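Local atomic coordinates of RNA 2',3'-cyclic phosphodiesterase (Deinococcus radiodurans, PDB entry 5H7E), a protein that belongs to the LigT-like branch of the 2H phosphoesterase clan, enzymes named after a pair of histidine-containing sequence motifs. Residues A35-P38 against D39-H42; R55-D58 against L59-L62. All blocks are in the same frame, centred on the assembly; numbering follows the deposited sequence.

Interaction 1. Residues A35-P38 against D39-H42; sequences AVRP and DQMH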
ATOM      1  N   ALA A  35       6.081  15.244   1.892  1.00 31.74           N
ATOM      2  CA  ALA A  35       4.952  14.523   2.461  1.00 27.10           C
ATOM      3  C   ALA A  35       4.098  13.869   1.393  1.00 26.43           C
ATOM      4  O   ALA A  35       3.861  14.437   0.325  1.00 30.62           O
ATOM      5  CB  ALA A  35       4.088  15.468   3.298  1.00 30.14           C
ATOM      6  N   VAL A  36       3.613  12.673   1.690  1.00 24.07           N
ATOM      7  CA  VAL A  36       2.653  11.966   0.840  1.00 23.75           C
ATOM      8  C   VAL A  36       1.285  12.610   1.029  1.00 26.19           C
ATOM      9  O   VAL A  36       0.884  12.885   2.154  1.00 26.64           O
ATOM     10  CB  VAL A  36       2.613  10.489   1.207  1.00 25.36           C
ATOM     11  CG1 VAL A  36       1.470   9.746   0.506  1.00 25.76           C
ATOM     12  CG2 VAL A  36       3.988   9.819   0.885  1.00 27.40           C
ATOM     13  N   ARG A  37       0.575  12.881  -0.070  1.00 23.31           N
ATOM     14  CA  ARG A  37      -0.743  13.495   0.091  1.00 22.78           C
ATOM     15  C   ARG A  37      -1.698  12.468   0.677  1.00 20.60           C
ATOM     16  O   ARG A  37      -1.606  11.287   0.386  1.00 21.12           O
ATOM     17  CB  ARG A  37      -1.302  13.972  -1.264  1.00 21.14           C
ATOM     18  CG  ARG A  37      -0.495  15.090  -1.903  1.00 25.24           C
ATOM     19  CD  ARG A  37      -1.113  15.617  -3.193  1.00 30.77           C
ATOM     20  NE  ARG A  37      -1.555  14.531  -4.052  1.00 32.03           N
ATOM     21  CZ  ARG A  37      -0.926  14.116  -5.160  1.00 48.98           C
ATOM     22  NH1 ARG A  37      -1.434  13.110  -5.874  1.00 39.05           N
ATOM     23  NH2 ARG A  37       0.219  14.675  -5.548  1.00 49.12           N
ATOM     24  N   PRO A  38      -2.651  12.901   1.505  1.00 18.22           N
ATOM     25  CA  PRO A  38      -3.620  11.935   2.035  1.00 18.38           C
ATOM     26  C   PRO A  38      -4.276  11.085   0.953  1.00 21.42           C
ATOM     27  O   PRO A  38      -4.505   9.886   1.166  1.00 21.43           O
ATOM     28  CB  PRO A  38      -4.626  12.837   2.761  1.00 22.00           C
ATOM     29  CG  PRO A  38      -3.749  14.009   3.238  1.00 24.06           C
ATOM     30  CD  PRO A  38      -2.761  14.247   2.115  1.00 23.02           C
ATOM     31  N   ASP A  39      -4.596  11.684  -0.216  1.00 24.57           N
ATOM     32  CA  ASP A  39      -5.219  10.892  -1.274  1.00 26.95           C
ATOM     33  C   ASP A  39      -4.325   9.780  -1.770  1.00 27.38           C
ATOM     34  O   ASP A  39      -4.825   8.816  -2.381  1.00 34.92           O
ATOM     35  CB  ASP A  39      -5.615  11.777  -2.469  1.00 25.21           C
ATOM     36  CG  ASP A  39      -4.373  12.216  -3.339  1.00 43.79           C
ATOM     37  OD1 ASP A  39      -3.855  11.462  -4.199  1.00 44.04           O
ATOM     38  OD2 ASP A  39      -3.923  13.347  -3.173  1.00 39.62           O
ATOM     39  N   GLN A  40      -3.001   9.885  -1.577  1.00 24.61           N
ATOM     40  CA  GLN A  40      -1.997   8.919  -2.019  1.00 24.83           C
ATOM     41  C   GLN A  40      -1.686   7.834  -0.956  1.00 23.42           C
ATOM     42  O   GLN A  40      -0.892   6.930  -1.218  1.00 24.61           O
ATOM     43  CB  GLN A  40      -0.664   9.625  -2.361  1.00 35.64           C
ATOM     44  CG  GLN A  40      -0.602  10.633  -3.540  1.00 49.71           C
ATOM     45  CD  GLN A  40       0.805  11.304  -3.669  1.00 50.62           C
ATOM     46  OE1 GLN A  40       1.380  11.887  -2.698  1.00 30.57           O
ATOM     47  NE2 GLN A  40       1.355  11.228  -4.869  1.00 45.00           N
ATOM     48  N   MET A  41      -2.238   7.935   0.246  1.00 19.68           N
ATOM     49  CA  MET A  41      -1.865   7.010   1.326  1.00 17.86           C
ATOM     50  C   MET A  41      -2.581   5.674   1.161  1.00 19.18           C
ATOM     51  O   MET A  41      -3.792   5.614   0.946  1.00 21.70           O
ATOM     52  CB  MET A  41      -2.246   7.607   2.680  1.00 19.52           C
ATOM     53  CG  MET A  41      -1.351   8.800   3.076  1.00 19.24           C
ATOM     54  SD  MET A  41      -1.939   9.534   4.620  1.00 20.51           S
ATOM     55  CE  MET A  41      -0.749  10.876   4.808  1.00 22.32           C
ATOM     56  N   HIS A  42      -1.822   4.595   1.238  1.00 17.34           N
ATOM     57  CA  HIS A  42      -2.408   3.284   1.069  1.00 16.70           C
ATOM     58  C   HIS A  42      -1.438   2.273   1.680  1.00 14.60           C
ATOM     59  O   HIS A  42      -0.270   2.580   1.970  1.00 17.58           O
ATOM     60  CB  HIS A  42      -2.677   2.942  -0.410  1.00 18.69           C
ATOM     61  CG  HIS A  42      -1.497   3.150  -1.247  1.00 18.47           C
ATOM     62  ND1 HIS A  42      -1.381   4.235  -2.097  1.00 25.16           N
ATOM     63  CD2 HIS A  42      -0.390   2.407  -1.423  1.00 21.41           C
ATOM     64  CE1 HIS A  42      -0.209   4.173  -2.702  1.00 29.21           C
ATOM     65  NE2 HIS A  42       0.428   3.100  -2.280  1.00 25.42           N
TER
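The flat R37 guanidinium has the amide of Q40 stacked over one face, with CD of Q40 3.6 Å above the plane and over its centre, and the carboxylate of D39 at its edge. Guanidinium and amide planes differ by only 21°, as in a stack; the carboxylate instead lies nearly coplanar with the guanidinium. NE of R37 reaches OD2 of D39 at 2.8 Å, on the syn lone pair and almost straight; the NH1 to OD1 bond beside it is weak. D39 CG sits between its own backbone N and carbonyl carbon (chi1 75°), which brings the carboxylate round to R37.

Q40 and R37 also bond reciprocally: the backbone N of R37 gives to OE1 of Q40 (2.9 Å, on a lone pair), and N of Q40 to O of R37 (2.8 Å). With N of M41 bonded to O of P38 (3.1 Å), this closes a short 3-10 turn leading into strand 42-48; P38, with no N-H to give, suits its first residue. V36 CG1 packs on Q40 CB (3.6 Å) and on CG of M41. Its NE2 taken by O of P166, the Q40 amide is pinned at both ends, which should fix its flip.

Interaction 2. Residues R55-D58 against L59-L62; sequences RVED and LKRL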
ATOM      1  N   ARG A  55      -3.623  -8.811 -19.369  1.00 32.66           N
ATOM      2  CA  ARG A  55      -3.528  -9.627 -18.168  1.00 31.86           C
ATOM      3  C   ARG A  55      -4.355  -9.082 -17.022  1.00 28.94           C
ATOM      4  O   ARG A  55      -4.400  -9.720 -15.972  1.00 32.38           O
ATOM      5  CB  ARG A  55      -2.067  -9.755 -17.699  1.00 31.74           C
ATOM      6  CG  ARG A  55      -1.111 -10.421 -18.724  1.00 38.27           C
ATOM      7  CD  ARG A  55      -1.692 -11.698 -19.355  1.00 38.48           C
ATOM      8  NE  ARG A  55      -2.044 -12.733 -18.380  1.00 37.93           N
ATOM      9  CZ  ARG A  55      -1.162 -13.504 -17.754  1.00 39.12           C
ATOM     10  NH1 ARG A  55      -1.578 -14.431 -16.876  1.00 34.49           N
ATOM     11  NH2 ARG A  55       0.143 -13.359 -18.004  1.00 37.37           N
ATOM     12  N   VAL A  56      -5.002  -7.929 -17.194  1.00 31.32           N
ATOM     13  CA  VAL A  56      -5.683  -7.301 -16.070  1.00 29.25           C
ATOM     14  C   VAL A  56      -6.858  -8.149 -15.602  1.00 30.92           C
ATOM     15  O   VAL A  56      -7.123  -8.248 -14.404  1.00 29.39           O
ATOM     16  CB  VAL A  56      -6.121  -5.880 -16.431  1.00 32.96           C
ATOM     17  CG1 VAL A  56      -6.966  -5.287 -15.312  1.00 37.97           C
ATOM     18  CG2 VAL A  56      -4.880  -5.011 -16.687  1.00 34.60           C
ATOM     19  N   GLU A  57      -7.591  -8.766 -16.528  1.00 34.82           N
ATOM     20  CA  GLU A  57      -8.695  -9.612 -16.091  1.00 32.22           C
ATOM     21  C   GLU A  57      -8.222 -10.763 -15.221  1.00 30.06           C
ATOM     22  O   GLU A  57      -8.880 -11.086 -14.226  1.00 33.22           O
ATOM     23  CB  GLU A  57      -9.492 -10.123 -17.298  1.00 37.21           C
ATOM     24  CG  GLU A  57     -10.823 -10.751 -16.900  1.00 42.32           C
ATOM     25  CD  GLU A  57     -11.748  -9.769 -16.178  1.00 60.69           C
ATOM     26  OE1 GLU A  57     -11.690  -8.549 -16.461  1.00 64.40           O
ATOM     27  OE2 GLU A  57     -12.539 -10.225 -15.322  1.00 73.31           O
ATOM     28  N   ASP A  58      -7.065 -11.380 -15.525  1.00 30.38           N
ATOM     29  CA  ASP A  58      -6.545 -12.411 -14.608  1.00 28.68           C
ATOM     30  C   ASP A  58      -6.281 -11.846 -13.225  1.00 26.24           C
ATOM     31  O   ASP A  58      -6.517 -12.525 -12.221  1.00 28.41           O
ATOM     32  CB  ASP A  58      -5.253 -13.046 -15.119  1.00 30.02           C
ATOM     33  CG  ASP A  58      -5.473 -13.936 -16.351  1.00 43.71           C
ATOM     34  OD1 ASP A  58      -6.618 -14.411 -16.581  1.00 39.62           O
ATOM     35  OD2 ASP A  58      -4.467 -14.173 -17.071  1.00 43.52           O
ATOM     36  N   LEU A  59      -5.736 -10.631 -13.162  1.00 26.34           N
ATOM     37  CA  LEU A  59      -5.448 -10.025 -11.867  1.00 25.93           C
ATOM     38  C   LEU A  59      -6.729  -9.722 -11.105  1.00 22.82           C
ATOM     39  O   LEU A  59      -6.745  -9.752  -9.861  1.00 24.21           O
ATOM     40  CB  LEU A  59      -4.646  -8.729 -12.054  1.00 24.89           C
ATOM     41  CG  LEU A  59      -3.233  -8.996 -12.587  1.00 26.70           C
ATOM     42  CD1 LEU A  59      -2.559  -7.654 -12.899  1.00 28.79           C
ATOM     43  CD2 LEU A  59      -2.330  -9.735 -11.546  1.00 24.11           C
ATOM     44  N   LYS A  60      -7.795  -9.361 -11.821  1.00 28.87           N
ATOM     45  CA  LYS A  60      -9.078  -9.104 -11.178  1.00 24.35           C
ATOM     46  C   LYS A  60      -9.677 -10.394 -10.638  1.00 26.65           C
ATOM     47  O   LYS A  60     -10.232 -10.413  -9.541  1.00 27.10           O
ATOM     48  CB  LYS A  60     -10.047  -8.432 -12.165  1.00 28.12           C
ATOM     49  CG  LYS A  60      -9.727  -6.953 -12.354  1.00 30.60           C
ATOM     50  CD  LYS A  60     -10.479  -6.312 -13.518  1.00 35.54           C
ATOM     51  CE  LYS A  60     -11.974  -6.291 -13.292  1.00 55.03           C
ATOM     52  NZ  LYS A  60     -12.696  -5.571 -14.414  1.00 58.88           N
ATOM     53  N   ARG A  61      -9.587 -11.472 -11.405  1.00 28.04           N
ATOM     54  CA  ARG A  61     -10.059 -12.764 -10.926  1.00 29.37           C
ATOM     55  C   ARG A  61      -9.283 -13.198  -9.689  1.00 29.68           C
ATOM     56  O   ARG A  61      -9.853 -13.800  -8.776  1.00 29.61           O
ATOM     57  CB  ARG A  61      -9.926 -13.803 -12.034  1.00 32.27           C
ATOM     58  CG  ARG A  61     -10.888 -13.612 -13.152  1.00 37.66           C
ATOM     59  CD  ARG A  61     -10.794 -14.817 -14.129  1.00 38.98           C
ATOM     60  NE  ARG A  61     -11.379 -14.522 -15.437  1.00 63.48           N
ATOM     61  CZ  ARG A  61     -10.690 -14.275 -16.554  1.00 66.66           C
ATOM     62  NH1 ARG A  61      -9.358 -14.283 -16.565  1.00 68.50           N
ATOM     63  NH2 ARG A  61     -11.343 -14.017 -17.678  1.00 71.38           N
ATOM     64  N   LEU A  62      -7.963 -12.973  -9.689  1.00 25.06           N
ATOM     65  CA  LEU A  62      -7.153 -13.316  -8.515  1.00 24.99           C
ATOM     66  C   LEU A  62      -7.578 -12.509  -7.295  1.00 25.85           C
ATOM     67  O   LEU A  62      -7.744 -13.068  -6.200  1.00 24.45           O
ATOM     68  CB  LEU A  62      -5.673 -13.096  -8.839  1.00 23.57           C
ATOM     69  CG  LEU A  62      -4.713 -13.330  -7.654  1.00 25.44           C
ATOM     70  CD1 LEU A  62      -4.725 -14.831  -7.234  1.00 26.02           C
ATOM     71  CD2 LEU A  62      -3.360 -12.900  -8.179  1.00 27.98           C
TER
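R61 lays its guanidinium over the aliphatic part of E57, whose CG sits 3.4 Å from the plane, offset toward the rim near NH2. The E57 carboxylate stands steeply to that plane, and OE2 lies well out of it, 4.5 Å from NE of R61, where no N-H points at it; the two charges are merely near each other. What R61 does grip is D58: NH1 meets OD1 at 2.7 Å, a short salt bridge at the guanidinium edge. An extended chain from CG to NE carries the R61 guanidinium back alongside the preceding turn.

D58 has a second partner on its other oxygen. R55 binds OD2 side-on with NE (3.1 Å) and NH1 (2.9 Å); both nitrogens converge on this one atom from its anti side, somewhat out of the carboxylate plane, while OD2 itself lies nearly in the guanidinium plane of R55. Aspartate suits the middle position, because a short side chain with two oxygens can serve an arginine three residues before and another three residues after. This R55, D58, R61 network runs along the first turns of helix 56-67, over the i to i+4 backbone bonds from N of L59 to O of R55 and from N of R61 to O of E57. NH1 of R55 also donates to O of L115, which ties the helix start to the loop after helix 101-114.

K60 passes E57; its NZ lies 3.8 Å from OE1, a long salt bridge, while its CD touches V56 CG1 at 4.1 Å. The bend of E57 at chi2 (60°) brings its carboxylate up to the lysine. Apolar residues face the sheet and helix 101-114: V56 and L59 pack on L8 of strand 6-13, and buried L62 fits against L108 and I112.

Overall arrangement
Interactions 1 and 2 follow one another along the chain, their centres 26 Å apart and their nearest atoms about 15 Å apart, so they do not touch. Strand 6-13 lies between them: its L8 and Y10 meet the helix of interaction 2, while the intervening F9 meets the ring of H42. Interaction 1 ends at H42, which opens an HVTL sequence matching the HxTx motif of the 2H clan and whose NE2 bonds a glycerol, probably from the crystallisation liquor; V36 and M41 also pack on strand 127-132, which carries a second such sequence. Interaction 2 lies further out, about 18 Å from the chain centre, and packs a helix on the sheet.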